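PDB 4NRH: CopN from Chlamydia pneumoniae, which probably acts as a gatekeeper of type III secretion, working in complex with the chaperone Scc3 to direct the secretion of translocator proteins. Local coordinates for residues 195-206 against 226-234; 213-224 against 254-262. All blocks are in the same frame, centred on the assembly; numbering follows the deposited sequence.

Contact 1: residues 195-206 against 226-234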
loop_
_atom_site.group_PDB
_atom_site.type_symbol
_atom_site.label_atom_id
_atom_site.label_comp_id
_atom_site.label_asym_id
_atom_site.label_seq_id
_atom_site.Cartn_x
_atom_site.Cartn_y
_atom_site.Cartn_z
ATOM N N VAL A 195 -5.002 -5.128 3.470
ATOM C CA VAL A 195 -6.021 -6.081 3.898
ATOM C C VAL A 195 -5.692 -6.677 5.268
ATOM O O VAL A 195 -6.573 -6.840 6.114
ATOM C CB VAL A 195 -6.186 -7.215 2.860
ATOM C CG1 VAL A 195 -7.004 -8.362 3.431
ATOM C CG2 VAL A 195 -6.832 -6.678 1.592
ATOM N N LEU A 196 -4.414 -6.976 5.487
ATOM C CA LEU A 196 -3.959 -7.561 6.747
ATOM C C LEU A 196 -4.225 -6.667 7.957
ATOM O O LEU A 196 -4.435 -7.163 9.063
ATOM C CB LEU A 196 -2.464 -7.886 6.672
ATOM C CG LEU A 196 -2.071 -9.108 5.839
ATOM C CD1 LEU A 196 -0.560 -9.239 5.764
ATOM C CD2 LEU A 196 -2.695 -10.366 6.418
ATOM N N THR A 197 -4.202 -5.354 7.750
ATOM C CA THR A 197 -4.456 -4.408 8.834
ATOM C C THR A 197 -5.852 -4.597 9.421
ATOM O O THR A 197 -6.056 -4.423 10.623
ATOM C CB THR A 197 -4.304 -2.949 8.366
ATOM O OG1 THR A 197 -5.308 -2.650 7.387
ATOM C CG2 THR A 197 -2.925 -2.721 7.762
ATOM N N SER A 198 -6.809 -4.951 8.569
ATOM C CA SER A 198 -8.174 -5.206 9.015
ATOM C C SER A 198 -8.238 -6.446 9.898
ATOM O O SER A 198 -8.804 -6.409 10.989
ATOM C CB SER A 198 -9.112 -5.371 7.820
ATOM O OG SER A 198 -9.114 -4.213 7.010
ATOM N N TYR A 199 -7.660 -7.542 9.415
ATOM C CA TYR A 199 -7.602 -8.781 10.182
ATOM C C TYR A 199 -6.906 -8.555 11.518
ATOM O O TYR A 199 -7.339 -9.069 12.546
ATOM C CB TYR A 199 -6.891 -9.880 9.390
ATOM C CG TYR A 199 -7.722 -10.459 8.267
ATOM C CD1 TYR A 199 -7.731 -9.874 7.007
ATOM C CD2 TYR A 199 -8.499 -11.592 8.467
ATOM C CE1 TYR A 199 -8.490 -10.403 5.978
ATOM C CE2 TYR A 199 -9.259 -12.129 7.447
ATOM C CZ TYR A 199 -9.252 -11.532 6.205
ATOM O OH TYR A 199 -10.011 -12.067 5.189
ATOM N N ASP A 200 -5.827 -7.779 11.493
ATOM C CA ASP A 200 -5.097 -7.438 12.708
ATOM C C ASP A 200 -5.979 -6.637 13.659
ATOM O O ASP A 200 -5.982 -6.874 14.869
ATOM C CB ASP A 200 -3.829 -6.649 12.373
ATOM C CG ASP A 200 -3.085 -6.183 13.612
ATOM O OD1 ASP A 200 -3.435 -5.111 14.153
ATOM O OD2 ASP A 200 -2.151 -6.888 14.048
ATOM N N TYR A 201 -6.725 -5.688 13.103
ATOM C CA TYR A 201 -7.606 -4.843 13.897
ATOM C C TYR A 201 -8.723 -5.649 14.553
ATOM O O TYR A 201 -8.942 -5.551 15.758
ATOM C CB TYR A 201 -8.205 -3.733 13.029
ATOM C CG TYR A 201 -9.164 -2.828 13.768
ATOM C CD1 TYR A 201 -8.704 -1.941 14.733
ATOM C CD2 TYR A 201 -10.527 -2.861 13.504
ATOM C CE1 TYR A 201 -9.574 -1.113 15.413
ATOM C CE2 TYR A 201 -11.405 -2.034 14.180
ATOM C CZ TYR A 201 -10.922 -1.162 15.133
ATOM O OH TYR A 201 -11.785 -0.335 15.812
ATOM N N PHE A 202 -9.414 -6.460 13.759
ATOM C CA PHE A 202 -10.550 -7.227 14.260
ATOM C C PHE A 202 -10.140 -8.353 15.206
ATOM O O PHE A 202 -10.874 -8.672 16.138
ATOM C CB PHE A 202 -11.360 -7.788 13.090
ATOM C CG PHE A 202 -12.071 -6.732 12.292
ATOM C CD1 PHE A 202 -12.922 -5.834 12.916
ATOM C CD2 PHE A 202 -11.886 -6.632 10.925
ATOM C CE1 PHE A 202 -13.577 -4.858 12.189
ATOM C CE2 PHE A 202 -12.537 -5.660 10.194
ATOM C CZ PHE A 202 -13.384 -4.772 10.826
ATOM N N GLU A 203 -8.976 -8.952 14.969
ATOM C CA GLU A 203 -8.485 -10.026 15.833
ATOM C C GLU A 203 -8.352 -9.548 17.275
ATOM O O GLU A 203 -8.581 -10.305 18.217
ATOM C CB GLU A 203 -7.140 -10.558 15.332
ATOM C CG GLU A 203 -6.559 -11.673 16.194
ATOM C CD GLU A 203 -5.331 -12.311 15.577
ATOM O OE1 GLU A 203 -4.611 -11.619 14.828
ATOM O OE2 GLU A 203 -5.081 -13.504 15.850
ATOM N N SER A 204 -7.972 -8.286 17.437
ATOM C CA SER A 204 -7.843 -7.683 18.756
ATOM C C SER A 204 -9.189 -7.232 19.327
ATOM O O SER A 204 -9.500 -7.501 20.487
ATOM C CB SER A 204 -6.878 -6.496 18.698
ATOM O OG SER A 204 -7.096 -5.606 19.778
ATOM N N ARG A 205 -9.981 -6.547 18.508
ATOM C CA ARG A 205 -11.189 -5.879 18.990
ATOM C C ARG A 205 -12.409 -6.794 19.147
ATOM O O ARG A 205 -13.208 -6.605 20.064
ATOM C CB ARG A 205 -11.551 -4.720 18.059
ATOM C CG ARG A 205 -10.418 -3.739 17.790
ATOM C CD ARG A 205 -9.878 -3.119 19.066
ATOM N NE ARG A 205 -10.941 -2.601 19.923
ATOM C CZ ARG A 205 -10.748 -2.150 21.158
ATOM N NH1 ARG A 205 -9.528 -2.145 21.680
ATOM N NH2 ARG A 205 -11.772 -1.698 21.868
ATOM N N VAL A 206 -12.568 -7.763 18.248
ATOM C CA VAL A 206 -13.736 -8.647 18.289
ATOM C C VAL A 206 -13.869 -9.422 19.614
ATOM O O VAL A 206 -14.963 -9.470 20.179
ATOM C CB VAL A 206 -13.737 -9.644 17.100
ATOM C CG1 VAL A 206 -14.740 -10.763 17.332
ATOM C CG2 VAL A 206 -14.038 -8.916 15.798
ATOM N N PHE A 226 -13.322 -13.321 14.253
ATOM C CA PHE A 226 -12.727 -12.110 13.688
ATOM C C PHE A 226 -12.477 -12.221 12.185
ATOM O O PHE A 226 -12.433 -11.210 11.485
ATOM C CB PHE A 226 -11.426 -11.761 14.419
ATOM C CG PHE A 226 -10.257 -12.631 14.045
ATOM C CD1 PHE A 226 -10.049 -13.845 14.679
ATOM C CD2 PHE A 226 -9.352 -12.221 13.079
ATOM C CE1 PHE A 226 -8.970 -14.642 14.343
ATOM C CE2 PHE A 226 -8.273 -13.013 12.740
ATOM C CZ PHE A 226 -8.082 -14.224 13.373
ATOM N N VAL A 227 -12.313 -13.444 11.694
ATOM C CA VAL A 227 -12.134 -13.669 10.265
ATOM C C VAL A 227 -13.438 -13.385 9.525
ATOM O O VAL A 227 -13.444 -12.735 8.477
ATOM C CB VAL A 227 -11.664 -15.106 9.968
ATOM C CG1 VAL A 227 -11.588 -15.343 8.468
ATOM C CG2 VAL A 227 -10.314 -15.363 10.622
ATOM N N LYS A 228 -14.543 -13.875 10.082
ATOM C CA LYS A 228 -15.869 -13.631 9.523
ATOM C C LYS A 228 -16.184 -12.140 9.499
ATOM O O LYS A 228 -16.704 -11.621 8.512
ATOM C CB LYS A 228 -16.935 -14.381 10.323
ATOM C CG LYS A 228 -17.113 -15.837 9.922
ATOM C CD LYS A 228 -17.624 -15.956 8.495
ATOM C CE LYS A 228 -18.000 -17.390 8.160
ATOM N NZ LYS A 228 -18.541 -17.515 6.779
ATOM N N VAL A 229 -15.870 -11.460 10.597
ATOM C CA VAL A 229 -16.107 -10.026 10.715
ATOM C C VAL A 229 -15.264 -9.246 9.709
ATOM O O VAL A 229 -15.744 -8.299 9.083
ATOM C CB VAL A 229 -15.801 -9.520 12.141
ATOM C CG1 VAL A 229 -16.010 -8.019 12.232
ATOM C CG2 VAL A 229 -16.669 -10.244 13.160
ATOM N N ALA A 230 -14.008 -9.656 9.552
ATOM C CA ALA A 230 -13.098 -9.013 8.609
ATOM C C ALA A 230 -13.576 -9.165 7.170
ATOM O O ALA A 230 -13.465 -8.237 6.370
ATOM C CB ALA A 230 -11.693 -9.581 8.759
ATOM N N GLU A 231 -14.106 -10.339 6.845
ATOM C CA GLU A 231 -14.618 -10.597 5.503
ATOM C C GLU A 231 -15.870 -9.770 5.220
ATOM O O GLU A 231 -16.085 -9.327 4.094
ATOM C CB GLU A 231 -14.906 -12.088 5.313
ATOM C CG GLU A 231 -13.651 -12.942 5.192
ATOM C CD GLU A 231 -13.935 -14.428 5.310
ATOM O OE1 GLU A 231 -15.052 -14.793 5.735
ATOM O OE2 GLU A 231 -13.039 -15.233 4.978
ATOM N N SER A 232 -16.693 -9.570 6.245
ATOM C CA SER A 232 -17.888 -8.742 6.112
ATOM C C SER A 232 -17.491 -7.288 5.894
ATOM O O SER A 232 -18.069 -6.594 5.057
ATOM C CB SER A 232 -18.781 -8.870 7.349
ATOM O OG SER A 232 -19.445 -10.122 7.377
ATOM N N TYR A 233 -16.502 -6.841 6.661
ATOM C CA TYR A 233 -15.951 -5.493 6.547
ATOM C C TYR A 233 -15.475 -5.212 5.125
ATOM O O TYR A 233 -15.763 -4.158 4.558
ATOM C CB TYR A 233 -14.805 -5.314 7.546
ATOM C CG TYR A 233 -14.161 -3.946 7.553
ATOM C CD1 TYR A 233 -14.898 -2.807 7.852
ATOM C CD2 TYR A 233 -12.805 -3.798 7.292
ATOM C CE1 TYR A 233 -14.306 -1.556 7.869
ATOM C CE2 TYR A 233 -12.203 -2.555 7.311
ATOM C CZ TYR A 233 -12.956 -1.436 7.598
ATOM O OH TYR A 233 -12.357 -0.197 7.612
ATOM N N HIS A 234 -14.744 -6.165 4.555
ATOM C CA HIS A 234 -14.220 -6.029 3.200
ATOM C C HIS A 234 -15.328 -6.129 2.157
ATOM O O HIS A 234 -15.265 -5.483 1.113
ATOM C CB HIS A 234 -13.151 -7.089 2.940
ATOM C CG HIS A 234 -11.907 -6.895 3.747
ATOM N ND1 HIS A 234 -11.153 -7.947 4.219
ATOM C CD2 HIS A 234 -11.284 -5.768 4.166
ATOM C CE1 HIS A 234 -10.121 -7.477 4.896
ATOM N NE2 HIS A 234 -10.176 -6.158 4.877
HETATM O O HOH W 1 -10.720 -14.475 4.490
#

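Contact 2: residues 213-224 against 254-262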
loop_
_atom_site.group_PDB
_atom_site.type_symbol
_atom_site.label_atom_id
_atom_site.label_comp_id
_atom_site.label_asym_id
_atom_site.label_seq_id
_atom_site.Cartn_x
_atom_site.Cartn_y
_atom_site.Cartn_z
ATOM N N LEU A 213 -20.345 -8.120 25.419
ATOM C CA LEU A 213 -21.697 -8.623 25.211
ATOM C C LEU A 213 -22.022 -9.756 26.181
ATOM O O LEU A 213 -23.151 -9.874 26.656
ATOM C CB LEU A 213 -21.880 -9.089 23.766
ATOM C CG LEU A 213 -21.867 -7.970 22.722
ATOM C CD1 LEU A 213 -21.741 -8.533 21.316
ATOM C CD2 LEU A 213 -23.114 -7.108 22.850
ATOM N N LYS A 214 -21.028 -10.592 26.466
ATOM C CA LYS A 214 -21.208 -11.691 27.405
ATOM C C LYS A 214 -21.439 -11.149 28.813
ATOM O O LYS A 214 -22.238 -11.694 29.580
ATOM C CB LYS A 214 -19.997 -12.626 27.392
ATOM C CG LYS A 214 -20.158 -13.852 28.277
ATOM C CD LYS A 214 -19.029 -14.849 28.081
ATOM C CE LYS A 214 -17.769 -14.395 28.797
ATOM N NZ LYS A 214 -16.876 -15.538 29.136
ATOM N N ALA A 215 -20.733 -10.072 29.142
ATOM C CA ALA A 215 -20.809 -9.458 30.464
ATOM C C ALA A 215 -22.208 -8.943 30.803
ATOM O O ALA A 215 -22.562 -8.828 31.977
ATOM C CB ALA A 215 -19.795 -8.323 30.568
ATOM N N GLU A 216 -23.000 -8.638 29.781
ATOM C CA GLU A 216 -24.372 -8.190 29.997
ATOM C C GLU A 216 -25.388 -9.270 29.630
ATOM O O GLU A 216 -26.558 -8.980 29.381
ATOM C CB GLU A 216 -24.651 -6.909 29.207
ATOM C CG GLU A 216 -24.119 -6.915 27.784
ATOM C CD GLU A 216 -24.434 -5.628 27.047
ATOM O OE1 GLU A 216 -25.567 -5.122 27.195
ATOM O OE2 GLU A 216 -23.550 -5.123 26.322
ATOM N N GLY A 217 -24.929 -10.518 29.596
ATOM C CA GLY A 217 -25.808 -11.656 29.399
ATOM C C GLY A 217 -26.328 -11.833 27.985
ATOM O O GLY A 217 -27.312 -12.540 27.766
ATOM N N ILE A 218 -25.675 -11.192 27.022
ATOM C CA ILE A 218 -26.072 -11.322 25.624
ATOM C C ILE A 218 -25.289 -12.427 24.921
ATOM O O ILE A 218 -24.061 -12.386 24.852
ATOM C CB ILE A 218 -25.884 -9.999 24.861
ATOM C CG1 ILE A 218 -26.754 -8.907 25.486
ATOM C CG2 ILE A 218 -26.229 -10.179 23.391
ATOM C CD1 ILE A 218 -26.614 -7.561 24.818
ATOM N N GLN A 219 -26.011 -13.414 24.400
ATOM C CA GLN A 219 -25.394 -14.532 23.697
ATOM C C GLN A 219 -25.092 -14.174 22.244
ATOM O O GLN A 219 -25.921 -13.574 21.559
ATOM C CB GLN A 219 -26.302 -15.763 23.761
ATOM C CG GLN A 219 -25.900 -16.896 22.825
ATOM C CD GLN A 219 -24.780 -17.756 23.382
ATOM O OE1 GLN A 219 -23.715 -17.258 23.745
ATOM N NE2 GLN A 219 -25.020 -19.061 23.451
ATOM N N THR A 220 -23.903 -14.546 21.780
ATOM C CA THR A 220 -23.507 -14.293 20.401
ATOM C C THR A 220 -23.397 -15.615 19.643
ATOM O O THR A 220 -23.161 -16.658 20.252
ATOM C CB THR A 220 -22.164 -13.534 20.331
ATOM O OG1 THR A 220 -21.166 -14.251 21.070
ATOM C CG2 THR A 220 -22.312 -12.139 20.911
ATOM N N PRO A 221 -23.573 -15.577 18.311
ATOM C CA PRO A 221 -23.492 -16.798 17.500
ATOM C C PRO A 221 -22.130 -17.483 17.579
ATOM O O PRO A 221 -21.096 -16.815 17.571
ATOM C CB PRO A 221 -23.764 -16.292 16.079
ATOM C CG PRO A 221 -24.539 -15.036 16.267
ATOM C CD PRO A 221 -23.979 -14.411 17.506
ATOM N N SER A 222 -22.145 -18.810 17.661
ATOM C CA SER A 222 -20.925 -19.597 17.798
ATOM C C SER A 222 -20.080 -19.552 16.527
ATOM O O SER A 222 -18.862 -19.721 16.579
ATOM C CB SER A 222 -21.261 -21.047 18.153
ATOM O OG SER A 222 -21.939 -21.692 17.090
ATOM N N ASP A 223 -20.730 -19.320 15.391
ATOM C CA ASP A 223 -20.035 -19.282 14.106
ATOM C C ASP A 223 -19.383 -17.928 13.835
ATOM O O ASP A 223 -18.911 -17.666 12.729
ATOM C CB ASP A 223 -21.003 -19.641 12.972
ATOM C CG ASP A 223 -22.229 -18.735 12.927
ATOM O OD1 ASP A 223 -22.229 -17.669 13.577
ATOM O OD2 ASP A 223 -23.203 -19.095 12.232
ATOM N N LEU A 224 -19.363 -17.074 14.854
ATOM C CA LEU A 224 -18.836 -15.721 14.725
ATOM C C LEU A 224 -17.386 -15.617 15.188
ATOM O O LEU A 224 -17.058 -15.983 16.317
ATOM C CB LEU A 224 -19.696 -14.734 15.513
ATOM C CG LEU A 224 -19.197 -13.290 15.480
ATOM C CD1 LEU A 224 -19.270 -12.733 14.068
ATOM C CD2 LEU A 224 -19.981 -12.423 16.447
ATOM N N LEU A 254 -24.300 -11.384 10.283
ATOM C CA LEU A 254 -23.039 -11.689 10.947
ATOM C C LEU A 254 -23.213 -12.088 12.415
ATOM O O LEU A 254 -22.629 -13.073 12.866
ATOM C CB LEU A 254 -22.097 -10.487 10.838
ATOM C CG LEU A 254 -20.673 -10.644 11.367
ATOM C CD1 LEU A 254 -19.962 -11.771 10.633
ATOM C CD2 LEU A 254 -19.905 -9.340 11.226
ATOM N N ILE A 255 -24.009 -11.324 13.161
ATOM C CA ILE A 255 -24.068 -11.488 14.612
ATOM C C ILE A 255 -25.492 -11.700 15.145
ATOM O O ILE A 255 -25.690 -11.930 16.338
ATOM C CB ILE A 255 -23.442 -10.263 15.323
ATOM C CG1 ILE A 255 -23.033 -10.608 16.761
ATOM C CG2 ILE A 255 -24.391 -9.071 15.272
ATOM C CD1 ILE A 255 -22.272 -9.509 17.469
ATOM N N GLY A 256 -26.482 -11.651 14.262
ATOM C CA GLY A 256 -27.860 -11.832 14.685
ATOM C C GLY A 256 -28.612 -10.528 14.877
ATOM O O GLY A 256 -28.173 -9.475 14.414
ATOM N N ASP A 257 -29.752 -10.598 15.559
ATOM C CA ASP A 257 -30.687 -9.476 15.610
ATOM C C ASP A 257 -30.702 -8.696 16.926
ATOM O O ASP A 257 -31.475 -7.747 17.069
ATOM C CB ASP A 257 -32.103 -9.973 15.307
ATOM C CG ASP A 257 -32.256 -10.458 13.880
ATOM O OD1 ASP A 257 -31.651 -9.843 12.976
ATOM O OD2 ASP A 257 -32.981 -11.450 13.663
ATOM N N ASP A 258 -29.873 -9.091 17.888
ATOM C CA ASP A 258 -29.803 -8.361 19.153
ATOM C C ASP A 258 -29.284 -6.946 18.909
ATOM O O ASP A 258 -28.247 -6.760 18.274
ATOM C CB ASP A 258 -28.915 -9.095 20.160
ATOM C CG ASP A 258 -28.814 -8.364 21.485
ATOM O OD1 ASP A 258 -27.938 -7.485 21.618
ATOM O OD2 ASP A 258 -29.616 -8.668 22.393
ATOM N N VAL A 259 -30.011 -5.956 19.419
ATOM C CA VAL A 259 -29.724 -4.555 19.122
ATOM C C VAL A 259 -28.347 -4.104 19.617
ATOM O O VAL A 259 -27.644 -3.375 18.916
ATOM C CB VAL A 259 -30.821 -3.626 19.713
ATOM C CG1 VAL A 259 -30.987 -3.842 21.214
ATOM C CG2 VAL A 259 -30.529 -2.167 19.386
ATOM N N ASP A 260 -27.954 -4.545 20.807
ATOM C CA ASP A 260 -26.646 -4.194 21.350
ATOM C C ASP A 260 -25.529 -4.875 20.566
ATOM O O ASP A 260 -24.437 -4.327 20.417
ATOM C CB ASP A 260 -26.555 -4.569 22.830
ATOM C CG ASP A 260 -27.564 -3.828 23.683
ATOM O OD1 ASP A 260 -27.381 -2.611 23.899
ATOM O OD2 ASP A 260 -28.540 -4.460 24.140
ATOM N N SER A 261 -25.813 -6.074 20.068
ATOM C CA SER A 261 -24.852 -6.822 19.268
ATOM C C SER A 261 -24.633 -6.141 17.922
ATOM O O SER A 261 -23.496 -5.938 17.496
ATOM C CB SER A 261 -25.325 -8.262 19.064
ATOM O OG SER A 261 -25.424 -8.945 20.301
ATOM N N VAL A 262 -25.733 -5.803 17.256
ATOM C CA VAL A 262 -25.688 -5.130 15.965
ATOM C C VAL A 262 -24.989 -3.778 16.083
ATOM O O VAL A 262 -24.109 -3.451 15.285
ATOM C CB VAL A 262 -27.104 -4.927 15.388
ATOM C CG1 VAL A 262 -27.058 -4.046 14.149
ATOM C CG2 VAL A 262 -27.740 -6.268 15.070
HETATM O O HOH W 2 -25.833 -11.727 19.871
#

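Contact 1: residues 195-206 against 226-234
The methyl CB of Ala-230 sits over one face of the Tyr-199 ring, 3.8 Å from the ring centroid, a CH-pi contact, while Val-227 CG1 touches the ring's edge. Phe-202 is sandwiched: Val-229 CG1 covers one face, Tyr-201 CD2 of its own helix the opposite one, and its CE2-CZ edge points at the face of Tyr-233, an offset edge-to-face pair with planes at 77°. On the Phe-226 ring, CB of Glu-203 lies over one face at 3.9 Å from the centroid and CG2 of Val-227 over the other. The extended Glu-203 chain runs the same way as this ring, and its carboxylate stacks near CZ, almost parallel to it. With chi1 of 76°, Phe-226 itself takes the position between backbone N and carbonyl carbon, which lays its ring against helix 179-215. Ser-198 OG and Tyr-199 CE1 meet the edge of the His-234 ring, whose plane is oblique to that of Tyr-199.

The axes of segments 195-206 and 226-234 approach to 8.7 Å and run obliquely antiparallel, at 133°. Tyr-199 packs as a knob into the hole formed by Val-227, Ala-230, Glu-231 and His-234. Tyr-152 adds to this cluster, meeting the Tyr-199 ring nearly parallel and Phe-226 edge-to-face.

Two separate polar links flank the rings. Ser-198 OG and His-234 NE2 share a hydrogen bond of 3.1 Å, and a water links Tyr-199 OH (2.6 Å) to Glu-231 OE2 (2.5 Å). Tyr-233 OH turns instead to Thr-276. This largely apolar, aromatic interface thus gives its polar tips partners, one directly and one through water.

Contact 2: residues 213-224 against 254-262
A Schellman motif ends helix 179-215 here, and the chain that leaves it, residues 216-224, lies against the turn between helices 244-255 and 259-272. Ile-218, whose N-H closes the motif, carries the contact at this end: its CD1 reaches Asp-260 CB at 3.6 Å, crossing that side chain at about a right angle, while CG2 rests 3.4 Å from Ser-261 OG. Leu-213 comes tip to tip with Ile-255, CD1 to CD1 at 4.0 Å.

In the motif itself, Ile-218 N bonds back to Leu-213 O and Gly-217 N to Lys-214 O, with Gly-217 taking the positive phi (74°) of the C-prime residue. Facing it, Asp-258 is the N-cap of helix 259-272: its OD1 accepts from Ser-261 N at 3.0 Å through the anti lone pair. The methyls of Ile-218 lie against this capping carboxylate. A water bridges the two segments, donating to Gln-219 O and bonding to Ser-261 OG at 2.8 Å.

Further along, Pro-221 starts a type I beta turn that closes at Leu-224. The proline ring sits on the end of helix 244-255, with CD 3.2 Å from Ile-255 O. In Leu-224, CG lies anti to the backbone N (chi1 178°), which sends the branch toward helix 244-255. There the side chain crosses Leu-254 at about a right angle, CD1 to CD1 at 3.6 Å, and its CD2 meets Ile-255 CG1 at the same distance.

Both contacts draw on helix 179-215 and lie within the third helical domain of the family, their centres about 17 Å apart. Contact 1 pairs two helices through aromatic rings; contact 2, whose centre lies about 34 Å from the centre of the chain, against about 18 Å for contact 1, joins a helix end and loop to a turn through aliphatic methyls and a bridging water, the capping bonds being internal to each segment. Each is partly buried. They meet where Val-229 CG2 packs on Leu-224 CD1 (3.7 Å). Thr-197, on segment 195-206 but not facing 226-234, packs on Glu-23 of the chaperone chain, whereas contact 2 touches no other chain of the assembly.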